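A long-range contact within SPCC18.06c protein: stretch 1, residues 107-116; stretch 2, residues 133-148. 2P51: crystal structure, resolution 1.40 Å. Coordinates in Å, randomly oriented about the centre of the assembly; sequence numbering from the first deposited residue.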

ATOM      1  N   GLN A 107       5.060  -9.739  -0.301  1.00 13.41           N
ATOM      2  CA  GLN A 107       4.060  -9.512  -1.309  1.00 13.85           C
ATOM      3  C   GLN A 107       2.923 -10.514  -1.098  1.00 13.14           C
ATOM      4  O   GLN A 107       3.084 -11.702  -1.340  1.00 15.40           O
ATOM      5  CB  GLN A 107       4.704  -9.706  -2.683  1.00 16.50           C
ATOM      6  CG  GLN A 107       3.771  -9.555  -3.871  1.00 16.55           C
ATOM      7  CD  GLN A 107       4.629  -9.266  -5.117  1.00 15.63           C
ATOM      8  OE1 GLN A 107       4.809  -8.070  -5.410  1.00 17.34           O
ATOM      9  NE2 GLN A 107       5.079 -10.307  -5.790  1.00 17.38           N
ATOM     10  N   PHE A 108       1.756 -10.019  -0.679  1.00 13.89           N
ATOM     11  CA  PHE A 108       0.576 -10.824  -0.431  1.00 13.36           C
ATOM     12  C   PHE A 108      -0.239 -10.892  -1.717  1.00 13.53           C
ATOM     13  O   PHE A 108      -0.583  -9.820  -2.250  1.00 15.16           O
ATOM     14  CB  PHE A 108      -0.271 -10.177   0.673  1.00 13.83           C
ATOM     15  CG  PHE A 108       0.448 -10.210   2.011  1.00 12.63           C
ATOM     16  CD1 PHE A 108       0.204 -11.252   2.897  1.00 14.53           C
ATOM     17  CD2 PHE A 108       1.356  -9.244   2.366  1.00 13.70           C
ATOM     18  CE1 PHE A 108       0.880 -11.292   4.111  1.00 15.96           C
ATOM     19  CE2 PHE A 108       2.041  -9.296   3.581  1.00 14.58           C
ATOM     20  CZ  PHE A 108       1.838 -10.327   4.462  1.00 16.75           C
ATOM     21  N   ASN A 109      -0.511 -12.089  -2.207  1.00 13.04           N
ATOM     22  CA  ASN A 109      -1.211 -12.267  -3.484  1.00 14.26           C
ATOM     23  C   ASN A 109      -2.642 -12.746  -3.275  1.00 13.23           C
ATOM     24  O   ASN A 109      -2.808 -13.812  -2.640  1.00 14.50           O
ATOM     25  CB  ASN A 109      -0.405 -13.294  -4.307  1.00 15.18           C
ATOM     26  CG  ASN A 109       0.999 -12.752  -4.607  1.00 14.96           C
ATOM     27  OD1 ASN A 109       1.144 -11.736  -5.306  1.00 18.22           O
ATOM     28  ND2 ASN A 109       1.992 -13.435  -4.045  1.00 17.35           N
ATOM     29  N   PHE A 110      -3.632 -11.993  -3.731  1.00 14.04           N
ATOM     30  CA  PHE A 110      -5.025 -12.246  -3.360  1.00 14.28           C
ATOM     31  C   PHE A 110      -5.814 -12.929  -4.468  1.00 16.17           C
ATOM     32  O   PHE A 110      -5.512 -12.843  -5.665  1.00 16.20           O
ATOM     33  CB  PHE A 110      -5.708 -10.916  -2.995  1.00 14.26           C
ATOM     34  CG  PHE A 110      -5.131 -10.424  -1.673  1.00 14.43           C
ATOM     35  CD1 PHE A 110      -5.645 -10.871  -0.464  1.00 16.33           C
ATOM     36  CD2 PHE A 110      -4.050  -9.562  -1.634  1.00 14.44           C
ATOM     37  CE1 PHE A 110      -5.130 -10.434   0.748  1.00 16.47           C
ATOM     38  CE2 PHE A 110      -3.533  -9.087  -0.442  1.00 15.42           C
ATOM     39  CZ  PHE A 110      -4.070  -9.564   0.762  1.00 15.79           C
ATOM     40  N   THR A 111      -6.870 -13.604  -4.032  1.00 16.16           N
ATOM     41  CA  THR A 111      -7.729 -14.377  -4.949  1.00 16.79           C
ATOM     42  C   THR A 111      -8.345 -13.476  -6.019  1.00 15.90           C
ATOM     43  O   THR A 111      -8.796 -12.351  -5.766  1.00 17.87           O
ATOM     44  CB  THR A 111      -8.815 -15.084  -4.132  1.00 18.72           C
ATOM     45  OG1 THR A 111      -9.475 -16.022  -4.994  1.00 23.55           O
ATOM     46  CG2 THR A 111      -9.848 -14.079  -3.630  1.00 19.59           C
ATOM     47  N   PHE A 112      -8.390 -13.946  -7.268  1.00 16.80           N
ATOM     48  CA  PHE A 112      -8.936 -13.133  -8.370  1.00 16.83           C
ATOM     49  C   PHE A 112      -9.298 -14.109  -9.470  1.00 17.18           C
ATOM     50  O   PHE A 112      -8.632 -15.169  -9.591  1.00 20.29           O
ATOM     51  CB  PHE A 112      -7.865 -12.120  -8.813  1.00 18.04           C
ATOM     52  CG  PHE A 112      -8.498 -10.991  -9.588  1.00 16.19           C
ATOM     53  CD1 PHE A 112      -9.047  -9.916  -8.884  1.00 18.05           C
ATOM     54  CD2 PHE A 112      -8.558 -10.998 -10.985  1.00 17.60           C
ATOM     55  CE1 PHE A 112      -9.662  -8.868  -9.572  1.00 15.21           C
ATOM     56  CE2 PHE A 112      -9.176  -9.953 -11.643  1.00 17.18           C
ATOM     57  CZ  PHE A 112      -9.735  -8.897 -10.943  1.00 16.53           C
ATOM     58  N   ASN A 113     -10.314 -13.818 -10.275  1.00 17.29           N
ATOM     59  CA  ASN A 113     -10.865 -14.725 -11.259  1.00 18.66           C
ATOM     60  C   ASN A 113     -11.137 -13.903 -12.528  1.00 18.51           C
ATOM     61  O   ASN A 113     -12.038 -13.076 -12.551  1.00 21.78           O
ATOM     62  CB  ASN A 113     -12.107 -15.415 -10.717  1.00 21.28           C
ATOM     63  CG  ASN A 113     -12.574 -16.468 -11.701  1.00 24.16           C
ATOM     64  OD1 ASN A 113     -12.797 -16.128 -12.860  1.00 26.32           O
ATOM     65  ND2 ASN A 113     -12.733 -17.704 -11.195  1.00 26.48           N
ATOM     66  N   LEU A 114     -10.331 -14.118 -13.576  1.00 19.58           N
ATOM     67  CA  LEU A 114     -10.455 -13.312 -14.780  1.00 20.90           C
ATOM     68  C   LEU A 114     -11.772 -13.546 -15.504  1.00 23.94           C
ATOM     69  O   LEU A 114     -12.254 -12.737 -16.286  1.00 27.80           O
ATOM     70  CB  LEU A 114      -9.297 -13.583 -15.778  1.00 21.13           C
ATOM     71  CG  LEU A 114      -7.941 -13.008 -15.286  1.00 23.38           C
ATOM     72  CD1 LEU A 114      -6.836 -13.401 -16.264  1.00 28.89           C
ATOM     73  CD2 LEU A 114      -8.006 -11.490 -15.068  1.00 23.92           C
ATOM     74  N   GLN A 115     -12.366 -14.712 -15.265  1.00 24.59           N
ATOM     75  CA  GLN A 115     -13.634 -14.982 -15.961  1.00 26.54           C
ATOM     76  C   GLN A 115     -14.792 -14.322 -15.228  1.00 26.89           C
ATOM     77  O   GLN A 115     -15.776 -13.892 -15.828  1.00 33.25           O
ATOM     78  CB  GLN A 115     -13.759 -16.518 -16.065  1.00 32.20           C
ATOM     79  CG  GLN A 115     -12.713 -17.189 -16.936  1.00 39.02           C
ATOM     80  CD  GLN A 115     -11.357 -17.420 -16.297  1.00 48.23           C
ATOM     81  OE1 GLN A 115     -10.326 -17.146 -16.944  1.00 61.06           O
ATOM     82  NE2 GLN A 115     -11.263 -17.915 -15.056  1.00 55.20           N
ATOM     83  N   ASP A 116     -14.772 -14.222 -13.893  1.00 26.42           N
ATOM     84  CA  ASP A 116     -15.926 -13.813 -13.125  1.00 29.80           C
ATOM     85  C   ASP A 116     -15.875 -12.385 -12.589  1.00 25.01           C
ATOM     86  O   ASP A 116     -16.940 -11.778 -12.330  1.00 30.46           O
ATOM     87  CB  ASP A 116     -16.099 -14.705 -11.870  1.00 36.73           C
ATOM     88  CG  ASP A 116     -16.351 -16.170 -12.089  1.00 43.32           C
ATOM     89  OD1 ASP A 116     -16.654 -16.547 -13.246  1.00 52.71           O
ATOM     90  OD2 ASP A 116     -16.267 -16.991 -11.123  1.00 53.55           O
ATOM     91  N   ASP A 133       0.846 -13.602 -11.967  1.00 20.64           N
ATOM     92  CA  ASP A 133       0.412 -14.950 -12.397  1.00 22.30           C
ATOM     93  C   ASP A 133      -1.058 -15.129 -12.081  1.00 19.21           C
ATOM     94  O   ASP A 133      -1.457 -15.632 -11.030  1.00 20.05           O
ATOM     95  CB  ASP A 133       1.331 -15.968 -11.712  1.00 22.50           C
ATOM     96  CG  ASP A 133       1.055 -17.383 -12.126  1.00 26.41           C
ATOM     97  OD1 ASP A 133       0.038 -17.682 -12.810  1.00 32.49           O
ATOM     98  OD2 ASP A 133       1.868 -18.286 -11.786  1.00 36.01           O
ATOM     99  N   PHE A 134      -1.897 -14.662 -13.005  1.00 20.24           N
ATOM    100  CA  PHE A 134      -3.323 -14.656 -12.671  1.00 20.35           C
ATOM    101  C   PHE A 134      -3.857 -16.053 -12.394  1.00 20.44           C
ATOM    102  O   PHE A 134      -4.736 -16.250 -11.563  1.00 19.73           O
ATOM    103  CB  PHE A 134      -4.084 -13.927 -13.806  1.00 19.28           C
ATOM    104  CG  PHE A 134      -4.075 -12.410 -13.577  1.00 19.00           C
ATOM    105  CD1 PHE A 134      -4.891 -11.837 -12.611  1.00 18.82           C
ATOM    106  CD2 PHE A 134      -3.264 -11.557 -14.327  1.00 18.77           C
ATOM    107  CE1 PHE A 134      -4.925 -10.468 -12.360  1.00 17.75           C
ATOM    108  CE2 PHE A 134      -3.245 -10.190 -14.077  1.00 19.20           C
ATOM    109  CZ  PHE A 134      -4.069  -9.635 -13.077  1.00 18.79           C
ATOM    110  N   LYS A 135      -3.344 -17.088 -13.082  1.00 20.65           N
ATOM    111  CA  LYS A 135      -3.871 -18.408 -12.836  1.00 22.10           C
ATOM    112  C   LYS A 135      -3.608 -18.818 -11.381  1.00 21.63           C
ATOM    113  O   LYS A 135      -4.410 -19.404 -10.682  1.00 21.62           O
ATOM    114  CB  LYS A 135      -3.247 -19.441 -13.782  1.00 29.72           C
ATOM    115  CG  LYS A 135      -3.786 -20.857 -13.574  1.00 34.55           C
ATOM    116  CD  LYS A 135      -3.222 -21.877 -14.512  1.00 43.26           C
ATOM    117  CE  LYS A 135      -3.272 -21.656 -16.033  1.00 43.82           C
ATOM    118  NZ  LYS A 135      -1.879 -21.798 -16.517  1.00 41.04           N
ATOM    119  N   LYS A 136      -2.425 -18.473 -10.877  1.00 20.51           N
ATOM    120  CA  LYS A 136      -2.067 -18.802  -9.505  1.00 21.20           C
ATOM    121  C   LYS A 136      -2.898 -17.998  -8.522  1.00 20.36           C
ATOM    122  O   LYS A 136      -3.266 -18.567  -7.476  1.00 19.72           O
ATOM    123  CB  LYS A 136      -0.573 -18.604  -9.253  1.00 23.04           C
ATOM    124  CG  LYS A 136      -0.116 -19.416  -8.052  1.00 23.70           C
ATOM    125  CD  LYS A 136       1.405 -19.464  -7.981  1.00 26.59           C
ATOM    126  CE  LYS A 136       1.891 -20.037  -6.646  1.00 29.21           C
ATOM    127  NZ  LYS A 136       3.383 -20.101  -6.571  1.00 31.60           N
ATOM    128  N   HIS A 137      -3.219 -16.743  -8.836  1.00 19.38           N
ATOM    129  CA  HIS A 137      -4.097 -16.006  -7.933  1.00 17.60           C
ATOM    130  C   HIS A 137      -5.468 -16.688  -7.886  1.00 16.11           C
ATOM    131  O   HIS A 137      -6.150 -16.634  -6.847  1.00 19.14           O
ATOM    132  CB  HIS A 137      -4.282 -14.565  -8.380  1.00 18.66           C
ATOM    133  CG  HIS A 137      -3.100 -13.665  -8.130  1.00 16.83           C
ATOM    134  ND1 HIS A 137      -3.113 -12.633  -7.191  1.00 15.85           N
ATOM    135  CD2 HIS A 137      -1.869 -13.633  -8.712  1.00 16.45           C
ATOM    136  CE1 HIS A 137      -1.938 -12.009  -7.203  1.00 17.16           C
ATOM    137  NE2 HIS A 137      -1.174 -12.611  -8.115  1.00 17.61           N
ATOM    138  N   GLN A 138      -5.878 -17.327  -8.996  1.00 18.37           N
ATOM    139  CA  GLN A 138      -7.207 -17.937  -8.972  1.00 19.83           C
ATOM    140  C   GLN A 138      -7.153 -19.194  -8.114  1.00 20.76           C
ATOM    141  O   GLN A 138      -8.079 -19.532  -7.371  1.00 23.29           O
ATOM    142  CB  GLN A 138      -7.695 -18.231 -10.396  1.00 21.67           C
ATOM    143  CG  GLN A 138      -9.144 -18.738 -10.334  1.00 25.10           C
ATOM    144  CD  GLN A 138      -9.679 -19.032 -11.720  1.00 27.21           C
ATOM    145  OE1 GLN A 138      -9.419 -18.265 -12.657  1.00 27.21           O
ATOM    146  NE2 GLN A 138     -10.427 -20.115 -11.895  1.00 29.28           N
ATOM    147  N   GLU A 139      -6.027 -19.900  -8.204  1.00 19.65           N
ATOM    148  CA  GLU A 139      -5.895 -21.158  -7.494  1.00 23.14           C
ATOM    149  C   GLU A 139      -5.551 -21.011  -6.009  1.00 23.35           C
ATOM    150  O   GLU A 139      -6.228 -21.705  -5.225  1.00 24.22           O
ATOM    151  CB  GLU A 139      -4.797 -22.052  -8.114  1.00 27.43           C
ATOM    152  CG  GLU A 139      -5.174 -22.658  -9.434  1.00 33.06           C
ATOM    153  CD  GLU A 139      -6.437 -23.514  -9.355  1.00 44.29           C
ATOM    154  OE1 GLU A 139      -6.455 -24.470  -8.547  1.00 46.68           O
ATOM    155  OE2 GLU A 139      -7.378 -23.173 -10.122  1.00 53.70           O
ATOM    156  N   VAL A 140      -4.534 -20.198  -5.669  1.00 21.34           N
ATOM    157  CA  VAL A 140      -4.128 -20.183  -4.239  1.00 20.49           C
ATOM    158  C   VAL A 140      -4.006 -18.755  -3.759  1.00 18.49           C
ATOM    159  O   VAL A 140      -3.284 -18.427  -2.833  1.00 21.31           O
ATOM    160  CB  VAL A 140      -2.818 -20.935  -4.001  1.00 20.32           C
ATOM    161  CG1 VAL A 140      -3.026 -22.453  -4.149  1.00 24.20           C
ATOM    162  CG2 VAL A 140      -1.721 -20.503  -4.942  1.00 20.78           C
ATOM    163  N   GLY A 141      -4.726 -17.828  -4.421  1.00 16.75           N
ATOM    164  CA  GLY A 141      -4.693 -16.476  -3.885  1.00 16.89           C
ATOM    165  C   GLY A 141      -5.315 -16.412  -2.509  1.00 17.38           C
ATOM    166  O   GLY A 141      -6.212 -17.178  -2.151  1.00 20.65           O
ATOM    167  N   ILE A 142      -4.864 -15.464  -1.698  1.00 16.22           N
ATOM    168  CA  ILE A 142      -5.413 -15.295  -0.353  1.00 15.12           C
ATOM    169  C   ILE A 142      -6.819 -14.728  -0.364  1.00 17.37           C
ATOM    170  O   ILE A 142      -7.132 -13.866  -1.168  1.00 16.80           O
ATOM    171  CB  ILE A 142      -4.503 -14.327   0.441  1.00 14.49           C
ATOM    172  CG1 ILE A 142      -3.092 -14.901   0.565  1.00 16.31           C
ATOM    173  CG2 ILE A 142      -5.104 -13.950   1.778  1.00 16.11           C
ATOM    174  CD1 ILE A 142      -2.031 -13.794   0.734  1.00 18.89           C
ATOM    175  N   GLU A 143      -7.678 -15.153   0.574  1.00 19.29           N
ATOM    176  CA  GLU A 143      -8.934 -14.437   0.777  1.00 21.50           C
ATOM    177  C   GLU A 143      -8.688 -13.183   1.606  1.00 20.16           C
ATOM    178  O   GLU A 143      -8.111 -13.336   2.706  1.00 21.22           O
ATOM    179  CB  GLU A 143      -9.952 -15.298   1.533  1.00 24.32           C
ATOM    180  CG  GLU A 143     -10.563 -16.372   0.639  1.00 27.99           C
ATOM    181  CD  GLU A 143     -11.473 -15.764  -0.421  1.00 34.35           C
ATOM    182  OE1 GLU A 143     -11.909 -14.588  -0.346  1.00 33.71           O
ATOM    183  OE2 GLU A 143     -11.754 -16.518  -1.376  1.00 43.61           O
ATOM    184  N   PRO A 144      -9.071 -12.001   1.113  1.00 21.31           N
ATOM    185  CA  PRO A 144      -8.818 -10.782   1.900  1.00 20.98           C
ATOM    186  C   PRO A 144      -9.239 -10.868   3.344  1.00 22.28           C
ATOM    187  O   PRO A 144      -8.613 -10.296   4.232  1.00 26.06           O
ATOM    188  CB  PRO A 144      -9.707  -9.738   1.171  1.00 24.27           C
ATOM    189  CG  PRO A 144      -9.508 -10.182  -0.272  1.00 23.38           C
ATOM    190  CD  PRO A 144      -9.690 -11.685  -0.196  1.00 20.18           C
ATOM    191  N   ALA A 145     -10.335 -11.559   3.611  1.00 22.64           N
ATOM    192  CA  ALA A 145     -10.844 -11.675   4.955  1.00 25.97           C
ATOM    193  C   ALA A 145      -9.906 -12.428   5.874  1.00 25.21           C
ATOM    194  O   ALA A 145      -9.722 -12.081   7.052  1.00 26.43           O
ATOM    195  CB  ALA A 145     -12.217 -12.373   4.864  1.00 28.11           C
ATOM    196  N   ASP A 146      -9.290 -13.496   5.370  1.00 23.34           N
ATOM    197  CA  ASP A 146      -8.303 -14.267   6.144  1.00 21.35           C
ATOM    198  C   ASP A 146      -7.102 -13.387   6.474  1.00 18.91           C
ATOM    199  O   ASP A 146      -6.569 -13.381   7.581  1.00 21.32           O
ATOM    200  CB  ASP A 146      -7.893 -15.497   5.356  1.00 23.65           C
ATOM    201  CG  ASP A 146      -8.985 -16.540   5.203  1.00 26.94           C
ATOM    202  OD1 ASP A 146     -10.002 -16.515   5.954  1.00 32.43           O
ATOM    203  OD2 ASP A 146      -8.804 -17.414   4.317  1.00 25.55           O
ATOM    204  N   PHE A 147      -6.652 -12.635   5.481  1.00 17.35           N
ATOM    205  CA  PHE A 147      -5.539 -11.707   5.703  1.00 17.78           C
ATOM    206  C   PHE A 147      -5.906 -10.675   6.715  1.00 18.39           C
ATOM    207  O   PHE A 147      -5.143 -10.308   7.615  1.00 19.90           O
ATOM    208  CB  PHE A 147      -5.247 -11.022   4.358  1.00 18.31           C
ATOM    209  CG  PHE A 147      -4.253  -9.873   4.458  1.00 18.01           C
ATOM    210  CD1 PHE A 147      -2.899 -10.101   4.609  1.00 17.47           C
ATOM    211  CD2 PHE A 147      -4.711  -8.556   4.382  1.00 19.43           C
ATOM    212  CE1 PHE A 147      -2.047  -9.017   4.674  1.00 18.13           C
ATOM    213  CE2 PHE A 147      -3.849  -7.474   4.468  1.00 18.24           C
ATOM    214  CZ  PHE A 147      -2.484  -7.687   4.618  1.00 17.13           C
ATOM    215  N   ALA A 148      -7.114 -10.154   6.579  1.00 21.33           N
ATOM    216  CA  ALA A 148      -7.499  -9.052   7.468  1.00 22.65           C
ATOM    217  C   ALA A 148      -7.558  -9.472   8.927  1.00 19.86           C
ATOM    218  O   ALA A 148      -7.088  -8.730   9.809  1.00 18.63           O
ATOM    219  CB  ALA A 148      -8.834  -8.526   6.939  1.00 32.24           C
TER
HETATM  220  O   HOH W   1      -8.184 -18.367  -4.892  0.97 30.81           O
HETATM  221  O   HOH W   2     -12.379 -16.658  -3.943  0.71 40.24           O
HETATM  222  O   HOH W   3      -6.815 -14.638 -11.516  0.74 19.43           O
HETATM  223  O   HOH W   4      -8.184 -15.966 -13.465  1.00 26.41           O

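Stretch 1 leaves its strand and runs past the start of one helix, the loop before it and then the helix that precedes that loop, burying 865 Å² counted over both sides. At Phe108, an m rotamer pointing toward stretch 2, the ring offers one face to the edge of Phe147 (Phe108 CD1 to Phe147 CE1, 3.6 Å), while Ile142 CD1 sits at its edge. Asn109 contributes backbone: Asn109 O accepts from Ile142 N at 2.8 Å, nearly straight at 177°.

Phe110 forms the single bridge with Ile142. Its CA-to-CB bond points away, yet the ring returns, setting its edge against the face of Phe147, planes at 85°, so Phe147 serves two aromatic neighbours at once. Phe110 O accepts from His137 ND1 at 2.9 Å, which ties the first helix to the bridge through a buried, polar ring.

Thr111 N closes the bridge on Ile142 O at 2.9 Å. Gly141 suits this crossing: an ideal CB on Gly141 would lie 2.5 Å from Thr111 N, a clash. Two waters extend the reach of Thr111 OG1, one to Gln138 O and the other to Glu143 OE2.

Beyond, Phe112 packs obliquely on Phe134, and a water joins their carbonyls. Leu114 covers a face of Phe134, and at the exposed end Gln115 NE2 donates to Gln138 OE1 at 3.0 Å.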